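Local coordinates for protein UDP-glucose:anthocyanidin 3-O-glucosyltransferase (Clitoria ternatea, PDB 4REL) that is a UDP-dependent glycosyltransferase of the GT-B fold, built from two domains with parallel sheets, at residues D259-S263 against R264-Y268; S303-S306 against I307-K310. All blocks are in the same frame, centred on the assembly; numbering follows the deposited sequence.

Contact 1: residues D259-S263 against R264-Y268; sequences DSKSS and RSVAY
S262 and S265 face each other across a type II beta turn, which leads from the loop after helix 254-259 into strand 266-270 of a GT-B domain. The close side of the contact is polar. S262 O takes two bonds from S265. The hydroxyl S265 OG donates to S262 O at 2.6 Å, tilted 34° from the carbonyl plane. The backbone bond that closes the turn is weak, with S265 N 3.3 Å from S262 O. The hydroxyl bond is a second, shorter tie across the turn. S265 OG sits between its own backbone N and carbonyl carbon (chi1 65°), which turns it back toward S262. R264 takes the third position of the turn with a positive phi (50°), as a type II turn requires there. Its guanidinium is held elsewhere: NH2 bonds V337 O, at strand 337-342.

Next to the turn, K261 and V266 make a small apolar contact. Their side chains cross at about a right angle, with K261 CB 3.7 Å from V266 CG2. V266 is buried and also touches W257, L258 and P295. The solvent side is looser: S262 and S263 are exposed, and the amine end of K261 leads away from 264-268. A water links the two segments: it accepts from S262 N at 3.0 Å and donates to S265 OG at 2.8 Å.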
ATOM      1  N   ASP A 259     -20.253  -3.845 -17.892  1.00 20.08           N
ATOM      2  CA  ASP A 259     -20.334  -4.069 -19.341  1.00 22.94           C
ATOM      3  C   ASP A 259     -21.473  -3.275 -19.984  1.00 24.54           C
ATOM      4  O   ASP A 259     -21.417  -2.932 -21.169  1.00 28.05           O
ATOM      5  CB  ASP A 259     -20.530  -5.557 -19.659  1.00 24.46           C
ATOM      6  CG  ASP A 259     -19.299  -6.387 -19.378  1.00 33.20           C
ATOM      7  OD1 ASP A 259     -18.170  -5.871 -19.556  1.00 29.47           O
ATOM      8  OD2 ASP A 259     -19.466  -7.566 -18.990  1.00 36.14           O
ATOM      9  N   SER A 260     -22.504  -2.989 -19.195  1.00 24.57           N
ATOM     10  CA  SER A 260     -23.697  -2.322 -19.700  1.00 29.40           C
ATOM     11  C   SER A 260     -23.535  -0.812 -19.668  1.00 28.80           C
ATOM     12  O   SER A 260     -24.426  -0.078 -20.093  1.00 25.15           O
ATOM     13  CB  SER A 260     -24.928  -2.729 -18.884  1.00 33.72           C
ATOM     14  OG  SER A 260     -24.843  -2.271 -17.545  1.00 31.56           O
ATOM     15  N   LYS A 261     -22.389  -0.350 -19.172  1.00 22.35           N
ATOM     16  CA  LYS A 261     -22.137   1.086 -19.041  1.00 18.74           C
ATOM     17  C   LYS A 261     -21.184   1.605 -20.120  1.00 20.11           C
ATOM     18  O   LYS A 261     -20.437   0.833 -20.716  1.00 24.27           O
ATOM     19  CB  LYS A 261     -21.570   1.390 -17.650  1.00 17.92           C
ATOM     20  CG  LYS A 261     -22.474   0.939 -16.519  1.00 18.51           C
ATOM     21  CD  LYS A 261     -23.802   1.668 -16.573  1.00 27.92           C
ATOM     22  CE  LYS A 261     -24.780   1.083 -15.569  1.00 33.25           C
ATOM     23  NZ  LYS A 261     -26.120   1.724 -15.674  1.00 34.47           N
ATOM     24  N   SER A 262     -21.223   2.914 -20.359  1.00 18.82           N
ATOM     25  CA  SER A 262     -20.365   3.572 -21.347  1.00 24.09           C
ATOM     26  C   SER A 262     -18.916   3.683 -20.868  1.00 24.76           C
ATOM     27  O   SER A 262     -18.657   3.706 -19.663  1.00 19.83           O
ATOM     28  CB  SER A 262     -20.902   4.972 -21.657  1.00 26.12           C
ATOM     29  OG  SER A 262     -22.219   4.914 -22.171  1.00 33.62           O
ATOM     30  N   SER A 263     -17.972   3.773 -21.803  1.00 23.02           N
ATOM     31  CA  SER A 263     -16.562   3.846 -21.429  0.50 19.98           C
ATOM     32  C   SER A 263     -16.290   5.079 -20.565  1.00 16.26           C
ATOM     33  O   SER A 263     -16.827   6.161 -20.812  1.00 20.23           O
ATOM     34  CB  SER A 263     -15.657   3.856 -22.662  0.50 23.85           C
ATOM     35  OG  SER A 263     -15.623   5.137 -23.253  0.50 26.11           O
ATOM     36  N   ARG A 264     -15.468   4.892 -19.534  1.00 17.49           N
ATOM     37  CA  ARG A 264     -15.074   5.975 -18.626  1.00 15.03           C
ATOM     38  C   ARG A 264     -16.244   6.789 -18.073  1.00 15.34           C
ATOM     39  O   ARG A 264     -16.135   8.006 -17.915  1.00 14.58           O
ATOM     40  CB  ARG A 264     -14.069   6.908 -19.321  1.00 16.32           C
ATOM     41  CG  ARG A 264     -12.815   6.196 -19.850  1.00 21.73           C
ATOM     42  CD  ARG A 264     -12.089   5.453 -18.731  1.00 27.32           C
ATOM     43  NE  ARG A 264     -10.800   4.893 -19.152  1.00 31.47           N
ATOM     44  CZ  ARG A 264     -10.155   3.925 -18.504  1.00 33.07           C
ATOM     45  NH1 ARG A 264      -8.989   3.478 -18.958  1.00 37.07           N
ATOM     46  NH2 ARG A 264     -10.680   3.393 -17.409  1.00 20.82           N
ATOM     47  N   SER A 265     -17.360   6.130 -17.760  1.00 12.76           N
ATOM     48  CA  SER A 265     -18.539   6.845 -17.270  1.00 13.38           C
ATOM     49  C   SER A 265     -18.853   6.587 -15.791  1.00 12.77           C
ATOM     50  O   SER A 265     -19.607   7.346 -15.176  1.00 13.22           O
ATOM     51  CB  SER A 265     -19.762   6.465 -18.097  1.00 19.49           C
ATOM     52  OG  SER A 265     -20.058   5.095 -17.911  1.00 19.34           O
ATOM     53  N   VAL A 266     -18.276   5.526 -15.230  1.00 12.98           N
ATOM     54  CA  VAL A 266     -18.668   5.054 -13.898  1.00 11.87           C
ATOM     55  C   VAL A 266     -17.710   5.504 -12.810  1.00 13.47           C
ATOM     56  O   VAL A 266     -16.499   5.457 -12.988  1.00 10.78           O
ATOM     57  CB  VAL A 266     -18.747   3.518 -13.861  1.00 10.46           C
ATOM     58  CG1 VAL A 266     -19.158   3.028 -12.466  1.00 11.20           C
ATOM     59  CG2 VAL A 266     -19.731   3.021 -14.906  1.00 11.97           C
ATOM     60  N   ALA A 267     -18.253   5.953 -11.682  1.00 10.78           N
ATOM     61  CA  ALA A 267     -17.415   6.234 -10.515  1.00  7.43           C
ATOM     62  C   ALA A 267     -17.309   5.002  -9.613  1.00 10.20           C
ATOM     63  O   ALA A 267     -18.322   4.513  -9.093  1.00 11.71           O
ATOM     64  CB  ALA A 267     -17.982   7.413  -9.730  1.00  9.29           C
ATOM     65  N   TYR A 268     -16.089   4.499  -9.416  1.00  8.48           N
ATOM     66  CA  TYR A 268     -15.859   3.426  -8.456  1.00  9.55           C
ATOM     67  C   TYR A 268     -15.379   4.065  -7.161  1.00 10.57           C
ATOM     68  O   TYR A 268     -14.394   4.806  -7.146  1.00  9.65           O
ATOM     69  CB  TYR A 268     -14.821   2.420  -8.989  1.00 10.25           C
ATOM     70  CG  TYR A 268     -14.321   1.462  -7.926  1.00 10.06           C
ATOM     71  CD1 TYR A 268     -15.215   0.772  -7.120  1.00 11.08           C
ATOM     72  CD2 TYR A 268     -12.957   1.258  -7.728  1.00  9.80           C
ATOM     73  CE1 TYR A 268     -14.776  -0.104  -6.142  1.00 14.32           C
ATOM     74  CE2 TYR A 268     -12.500   0.379  -6.751  1.00 12.75           C
ATOM     75  CZ  TYR A 268     -13.421  -0.295  -5.958  1.00 14.46           C
ATOM     76  OH  TYR A 268     -13.000  -1.161  -4.972  1.00 12.41           O
TER
HETATM   77  O   HOH W   1     -22.781   4.753 -18.600  1.00 24.78           O

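Contact 2: residues S303-S306 against I307-K310; sequences SLLS and ILPK
A short helical turn without regular helix bonding lies in the loop between strand 296-299 and helix 312-315, and L304 and L305 each meet a residue three further on. I307 N donates to L304 O at 3.1 Å. The N-H...O angle is 158°, but the donor stands above the carbonyl plane, 57° out of it. The next bond, from L308 N to L305 O, is weak at 3.3 Å.

Two leucine-based pairs follow the same spacing. L304 and I307 lie side by side and point the same way. They meet through their methyl ends, with L304 CD2 3.9 Å from I307 CD1. I307 CG1 lies between the backbone N and the carbonyl carbon (chi1 67°), and this brings CG1 to 3.2 Å from L304 O, the same oxygen that accepts the first bond. L305 and L308 also run alongside each other, L305 CD2 being 3.9 Å from L308 CD1. L308 CB rests against L305 O at 3.5 Å.

L308 is the buried member of the group. It touches V282 of helix 279-292 and L300, and I307 reaches P279 and V282 of that helix. L305 is exposed, though it too touches L300. The chain then extends at L308, ahead of P309. One firm and one weak bond from residue i+3 back to residue i, over helical backbone angles, are typical of two overlapping type I-like turns in a loop.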
ATOM      1  N   SER A 303     -21.646  -2.865   7.720  1.00 22.07           N
ATOM      2  CA  SER A 303     -22.026  -2.212   8.964  1.00 23.74           C
ATOM      3  C   SER A 303     -22.339  -0.736   8.763  1.00 22.95           C
ATOM      4  O   SER A 303     -22.922  -0.090   9.639  1.00 21.96           O
ATOM      5  CB  SER A 303     -20.915  -2.385   9.996  1.00 25.33           C
ATOM      6  OG  SER A 303     -19.658  -2.103   9.427  1.00 26.55           O
ATOM      7  N   LEU A 304     -21.957  -0.202   7.604  1.00 20.81           N
ATOM      8  CA  LEU A 304     -22.231   1.194   7.290  1.00 19.00           C
ATOM      9  C   LEU A 304     -23.554   1.406   6.551  1.00 19.21           C
ATOM     10  O   LEU A 304     -23.973   2.547   6.351  1.00 17.01           O
ATOM     11  CB  LEU A 304     -21.064   1.801   6.509  1.00 18.78           C
ATOM     12  CG  LEU A 304     -19.759   1.858   7.312  1.00 23.76           C
ATOM     13  CD1 LEU A 304     -18.570   2.204   6.446  1.00 26.67           C
ATOM     14  CD2 LEU A 304     -19.880   2.851   8.463  1.00 26.92           C
ATOM     15  N   LEU A 305     -24.219   0.322   6.152  1.00 17.67           N
ATOM     16  CA  LEU A 305     -25.474   0.471   5.415  1.00 16.85           C
ATOM     17  C   LEU A 305     -26.515   1.251   6.214  1.00 18.80           C
ATOM     18  O   LEU A 305     -27.300   2.010   5.646  1.00 17.61           O
ATOM     19  CB  LEU A 305     -26.042  -0.887   4.989  1.00 12.99           C
ATOM     20  CG  LEU A 305     -25.200  -1.662   3.980  1.00 18.52           C
ATOM     21  CD1 LEU A 305     -25.838  -3.012   3.693  1.00 19.37           C
ATOM     22  CD2 LEU A 305     -25.088  -0.852   2.702  1.00 20.34           C
ATOM     23  N   SER A 306     -26.499   1.081   7.536  1.00 18.60           N
ATOM     24  CA  SER A 306     -27.522   1.677   8.397  1.00 19.41           C
ATOM     25  C   SER A 306     -27.412   3.196   8.513  1.00 20.66           C
ATOM     26  O   SER A 306     -28.353   3.858   8.953  1.00 21.74           O
ATOM     27  CB  SER A 306     -27.496   1.047   9.800  1.00 18.91           C
ATOM     28  OG  SER A 306     -26.215   1.178  10.403  1.00 23.75           O
ATOM     29  N   ILE A 307     -26.276   3.761   8.123  1.00 19.63           N
ATOM     30  CA  ILE A 307     -26.133   5.213   8.239  1.00 23.02           C
ATOM     31  C   ILE A 307     -26.315   5.946   6.908  1.00 22.97           C
ATOM     32  O   ILE A 307     -26.366   7.175   6.879  1.00 20.38           O
ATOM     33  CB  ILE A 307     -24.809   5.620   8.904  1.00 28.98           C
ATOM     34  CG1 ILE A 307     -23.631   5.271   8.005  1.00 24.49           C
ATOM     35  CG2 ILE A 307     -24.673   4.968  10.285  1.00 31.18           C
ATOM     36  CD1 ILE A 307     -22.330   5.913   8.440  1.00 36.29           C
ATOM     37  N   LEU A 308     -26.423   5.196   5.812  1.00 15.95           N
ATOM     38  CA  LEU A 308     -26.767   5.791   4.522  1.00 15.94           C
ATOM     39  C   LEU A 308     -28.130   6.454   4.637  1.00 17.73           C
ATOM     40  O   LEU A 308     -28.975   5.975   5.395  1.00 24.30           O
ATOM     41  CB  LEU A 308     -26.824   4.708   3.447  1.00 13.03           C
ATOM     42  CG  LEU A 308     -25.508   4.022   3.106  1.00 13.63           C
ATOM     43  CD1 LEU A 308     -25.747   2.916   2.079  1.00 12.78           C
ATOM     44  CD2 LEU A 308     -24.506   5.032   2.571  1.00 21.56           C
ATOM     45  N   PRO A 309     -28.349   7.560   3.898  1.00 18.12           N
ATOM     46  CA  PRO A 309     -29.642   8.249   3.889  1.00 17.39           C
ATOM     47  C   PRO A 309     -30.770   7.263   3.606  1.00 18.99           C
ATOM     48  O   PRO A 309     -30.588   6.345   2.799  1.00 15.41           O
ATOM     49  CB  PRO A 309     -29.499   9.237   2.723  1.00 17.45           C
ATOM     50  CG  PRO A 309     -28.036   9.533   2.674  1.00 16.36           C
ATOM     51  CD  PRO A 309     -27.366   8.225   3.023  1.00 14.95           C
ATOM     52  N   LYS A 310     -31.904   7.418   4.285  1.00 15.79           N
ATOM     53  CA  LYS A 310     -33.044   6.548   4.033  1.00 19.26           C
ATOM     54  C   LYS A 310     -33.452   6.612   2.557  1.00 15.13           C
ATOM     55  O   LYS A 310     -33.615   7.695   1.996  1.00 17.75           O
ATOM     56  CB  LYS A 310     -34.233   6.934   4.919  1.00 25.66           C
ATOM     57  CG  LYS A 310     -35.439   6.037   4.703  1.00 39.18           C
ATOM     58  CD  LYS A 310     -36.604   6.381   5.616  1.00 49.51           C
ATOM     59  CE  LYS A 310     -37.710   5.345   5.465  1.00 54.11           C
ATOM     60  NZ  LYS A 310     -38.942   5.711   6.211  1.00 57.18           N
TER

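How the contacts relate
Both contacts are local and lie at the surface of the same family region, contact 1 ahead of contact 2 along the chain. Their centres are about 25 Å apart and they do not touch. Contact 1 leads directly into strand 266-270, an inner strand of the six-stranded parallel sheet. Contact 2 lies in the loop from strand 296-299 to helix 312-315, on the connection to the neighbouring strand 320-323, and packs against helix 279-292. Each has one buried residue among its touching ones, V266 in the first and L308 in the second. Both have backbone bonds and an apolar touch, but a serine hydroxyl and a water add to contact 1, whereas the side-chain contacts of contact 2 are aliphatic.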